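Local coordinates for DNA-binding protein reb1 (Schizosaccharomyces pombe, PDB 5EYB), which binds specific sites in ribosomal DNA and upstream of many RNA polymerase II genes, and acts in termination of replication and of RNA polymerase I transcription, at a contact of chain A with DNA. Sequence-based numbering; all coordinates share one arbitrary frame.

A contact of chain A with DNA. Residues 193, 205, 208, 212. With nucleotides of chain B; nucleotides of chain C.
Helix 204-215, which carries Arg208 and Arg212 to DG12 and DG13 of chain B and sets Asn205 near DC16 of chain C, has regular helical backbone angles, and Trp193 opens the neighbouring helix 193-199. Arg208 and Arg212, one turn apart, illustrate how a recognition helix reads consecutive guanines. Each meets the Hoogsteen edge of its own guanine end-on with two nitrogens. NH1 of Arg208 donates to N7 of DG12 at 2.9 Å, nearly in the guanidinium plane, while NH2 donates to O6 at 3.1 Å, more tilted. The Arg208 chain reaches this base by bending at chi2 (-78°) and chi3 (-50°). Arg212 stays extended until chi3 (60°), then directs NH2 in plane to O6 of DG13 at 2.8 Å; its NH1 bond to N7, 3.2 Å, is more bent. The two guanidinium groups overlap face to face, offset toward their rims. A leucine replacing Arg208 would probably leave N7 and O6 of DG12 without these two donors and Arg212 without the group lying over its guanidinium face. ND2 of Asn205 lies 3.7 Å from N4 of DC16, the pairing partner of DG12. Trp193 holds the DNA backbone: its indole NE1 gives an almost straight, in-plane bond to OP2 of DA11 of chain B at 2.8 Å, while Arg208 CA packs over the ring. The helix-turn-helix of the first Myb-type repeat thus couples phosphate anchoring to major-groove reading of a GG step, contributing to Reb1's recognition of Ter.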
loop_
_atom_site.group_PDB
_atom_site.type_symbol
_atom_site.label_atom_id
_atom_site.label_comp_id
_atom_site.label_asym_id
_atom_site.label_seq_id
_atom_site.Cartn_x
_atom_site.Cartn_y
_atom_site.Cartn_z
ATOM N N TRP A 193 18.696 -13.844 2.594
ATOM C CA TRP A 193 18.410 -12.986 1.452
ATOM C C TRP A 193 19.656 -12.326 0.869
ATOM O O TRP A 193 19.682 -11.970 -0.305
ATOM C CB TRP A 193 17.385 -11.922 1.850
ATOM C CG TRP A 193 16.212 -12.500 2.592
ATOM C CD1 TRP A 193 15.866 -12.267 3.892
ATOM C CD2 TRP A 193 15.248 -13.428 2.080
ATOM N NE1 TRP A 193 14.740 -12.984 4.218
ATOM C CE2 TRP A 193 14.341 -13.705 3.123
ATOM C CE3 TRP A 193 15.061 -14.045 0.840
ATOM C CZ2 TRP A 193 13.264 -14.572 2.962
ATOM C CZ3 TRP A 193 13.991 -14.905 0.683
ATOM C CH2 TRP A 193 13.107 -15.162 1.738
ATOM N N ASN A 205 16.537 -7.311 0.113
ATOM C CA ASN A 205 15.208 -6.927 0.574
ATOM C C ASN A 205 14.126 -7.248 -0.460
ATOM O O ASN A 205 13.031 -7.691 -0.105
ATOM C CB ASN A 205 15.179 -5.436 0.924
ATOM C CG ASN A 205 13.883 -5.017 1.606
ATOM O OD1 ASN A 205 12.995 -4.443 0.979
ATOM N ND2 ASN A 205 13.775 -5.302 2.898
ATOM N N ARG A 208 13.326 -10.918 -0.292
ATOM C CA ARG A 208 12.439 -11.179 0.836
ATOM C C ARG A 208 11.010 -10.819 0.461
ATOM O O ARG A 208 10.091 -11.615 0.662
ATOM C CB ARG A 208 12.880 -10.387 2.075
ATOM C CG ARG A 208 12.324 -10.893 3.415
ATOM C CD ARG A 208 10.870 -10.482 3.670
ATOM N NE ARG A 208 10.645 -9.052 3.459
ATOM C CZ ARG A 208 10.572 -8.150 4.435
ATOM N NH1 ARG A 208 10.701 -8.524 5.701
ATOM N NH2 ARG A 208 10.364 -6.873 4.146
ATOM N N ARG A 212 8.002 -13.307 0.630
ATOM C CA ARG A 212 6.983 -13.133 1.664
ATOM C C ARG A 212 5.604 -12.782 1.105
ATOM O O ARG A 212 4.589 -13.285 1.583
ATOM C CB ARG A 212 7.407 -12.051 2.658
ATOM C CG ARG A 212 6.362 -11.780 3.740
ATOM C CD ARG A 212 6.723 -10.580 4.588
ATOM N NE ARG A 212 6.831 -9.364 3.789
ATOM C CZ ARG A 212 7.210 -8.185 4.274
ATOM N NH1 ARG A 212 7.518 -8.062 5.558
ATOM N NH2 ARG A 212 7.285 -7.128 3.473
ATOM P P DA B 11 13.910 -13.462 8.148
ATOM O OP1 DA B 11 13.580 -14.882 8.385
ATOM O OP2 DA B 11 13.710 -12.882 6.804
ATOM O "O5'" DA B 11 13.073 -12.618 9.205
ATOM C "C5'" DA B 11 13.121 -12.975 10.572
ATOM C "C4'" DA B 11 12.353 -11.980 11.406
ATOM O "O4'" DA B 11 12.924 -10.663 11.211
ATOM C "C3'" DA B 11 10.871 -11.868 11.054
ATOM O "O3'" DA B 11 10.090 -11.789 12.233
ATOM C "C2'" DA B 11 10.786 -10.580 10.237
ATOM C "C1'" DA B 11 11.923 -9.751 10.809
ATOM N N9 DA B 11 12.501 -8.837 9.830
ATOM C C8 DA B 11 13.009 -9.160 8.605
ATOM N N7 DA B 11 13.457 -8.129 7.929
ATOM C C5 DA B 11 13.227 -7.057 8.770
ATOM C C6 DA B 11 13.478 -5.678 8.639
ATOM N N6 DA B 11 14.042 -5.132 7.558
ATOM N N1 DA B 11 13.125 -4.880 9.666
ATOM C C2 DA B 11 12.559 -5.430 10.747
ATOM N N3 DA B 11 12.274 -6.707 10.984
ATOM C C4 DA B 11 12.637 -7.476 9.947
ATOM P P DG B 12 8.490 -11.745 12.133
ATOM O OP1 DG B 12 7.967 -12.404 13.349
ATOM O OP2 DG B 12 8.089 -12.228 10.794
ATOM O "O5'" DG B 12 8.150 -10.184 12.170
ATOM C "C5'" DG B 12 8.699 -9.368 13.193
ATOM C "C4'" DG B 12 8.324 -7.915 12.981
ATOM O "O4'" DG B 12 9.176 -7.334 11.968
ATOM C "C3'" DG B 12 6.880 -7.674 12.521
ATOM O "O3'" DG B 12 6.241 -6.761 13.411
ATOM C "C2'" DG B 12 7.032 -7.083 11.113
ATOM C "C1'" DG B 12 8.412 -6.453 11.188
ATOM N N9 DG B 12 9.064 -6.306 9.893
ATOM C C8 DG B 12 9.436 -7.312 9.036
ATOM N N7 DG B 12 10.011 -6.881 7.949
ATOM C C5 DG B 12 10.027 -5.500 8.098
ATOM C C6 DG B 12 10.525 -4.499 7.236
ATOM O O6 DG B 12 11.069 -4.638 6.135
ATOM N N1 DG B 12 10.343 -3.227 7.765
ATOM C C2 DG B 12 9.753 -2.955 8.974
ATOM N N2 DG B 12 9.668 -1.664 9.312
ATOM N N3 DG B 12 9.279 -3.884 9.793
ATOM C C4 DG B 12 9.450 -5.131 9.291
ATOM P P DG B 13 4.701 -6.363 13.210
ATOM O OP1 DG B 13 4.199 -5.953 14.538
ATOM O OP2 DG B 13 4.029 -7.451 12.467
ATOM O "O5'" DG B 13 4.760 -5.087 12.244
ATOM C "C5'" DG B 13 5.603 -3.995 12.575
ATOM C "C4'" DG B 13 5.547 -2.922 11.505
ATOM O "O4'" DG B 13 6.384 -3.298 10.397
ATOM C "C3'" DG B 13 4.160 -2.669 10.912
ATOM O "O3'" DG B 13 3.677 -1.419 11.364
ATOM C "C2'" DG B 13 4.381 -2.671 9.387
ATOM C "C1'" DG B 13 5.900 -2.659 9.253
ATOM N N9 DG B 13 6.388 -3.380 8.082
ATOM C C8 DG B 13 6.429 -4.744 7.910
ATOM N N7 DG B 13 6.917 -5.108 6.759
ATOM C C5 DG B 13 7.222 -3.908 6.125
ATOM C C6 DG B 13 7.780 -3.670 4.847
ATOM O O6 DG B 13 8.127 -4.496 3.994
ATOM N N1 DG B 13 7.924 -2.312 4.592
ATOM C C2 DG B 13 7.575 -1.308 5.460
ATOM N N2 DG B 13 7.791 -0.060 5.033
ATOM N N3 DG B 13 7.051 -1.514 6.662
ATOM C C4 DG B 13 6.903 -2.836 6.926
ATOM P P DC C 16 13.786 4.770 2.242
ATOM O OP1 DC C 16 14.209 6.186 2.233
ATOM O OP2 DC C 16 14.784 3.699 2.026
ATOM O "O5'" DC C 16 13.069 4.470 3.631
ATOM C "C5'" DC C 16 11.926 5.198 4.006
ATOM C "C4'" DC C 16 11.398 4.684 5.324
ATOM O "O4'" DC C 16 10.871 3.344 5.135
ATOM C "C3'" DC C 16 12.457 4.577 6.430
ATOM O "O3'" DC C 16 11.976 5.125 7.636
ATOM C "C2'" DC C 16 12.686 3.080 6.563
ATOM C "C1'" DC C 16 11.331 2.522 6.177
ATOM N N1 DC C 16 11.411 1.133 5.690
ATOM C C2 DC C 16 10.790 0.112 6.411
ATOM O O2 DC C 16 10.159 0.398 7.433
ATOM N N3 DC C 16 10.889 -1.161 5.959
ATOM C C4 DC C 16 11.581 -1.423 4.848
ATOM N N4 DC C 16 11.653 -2.694 4.438
ATOM C C5 DC C 16 12.230 -0.395 4.111
ATOM C C6 DC C 16 12.128 0.855 4.569
#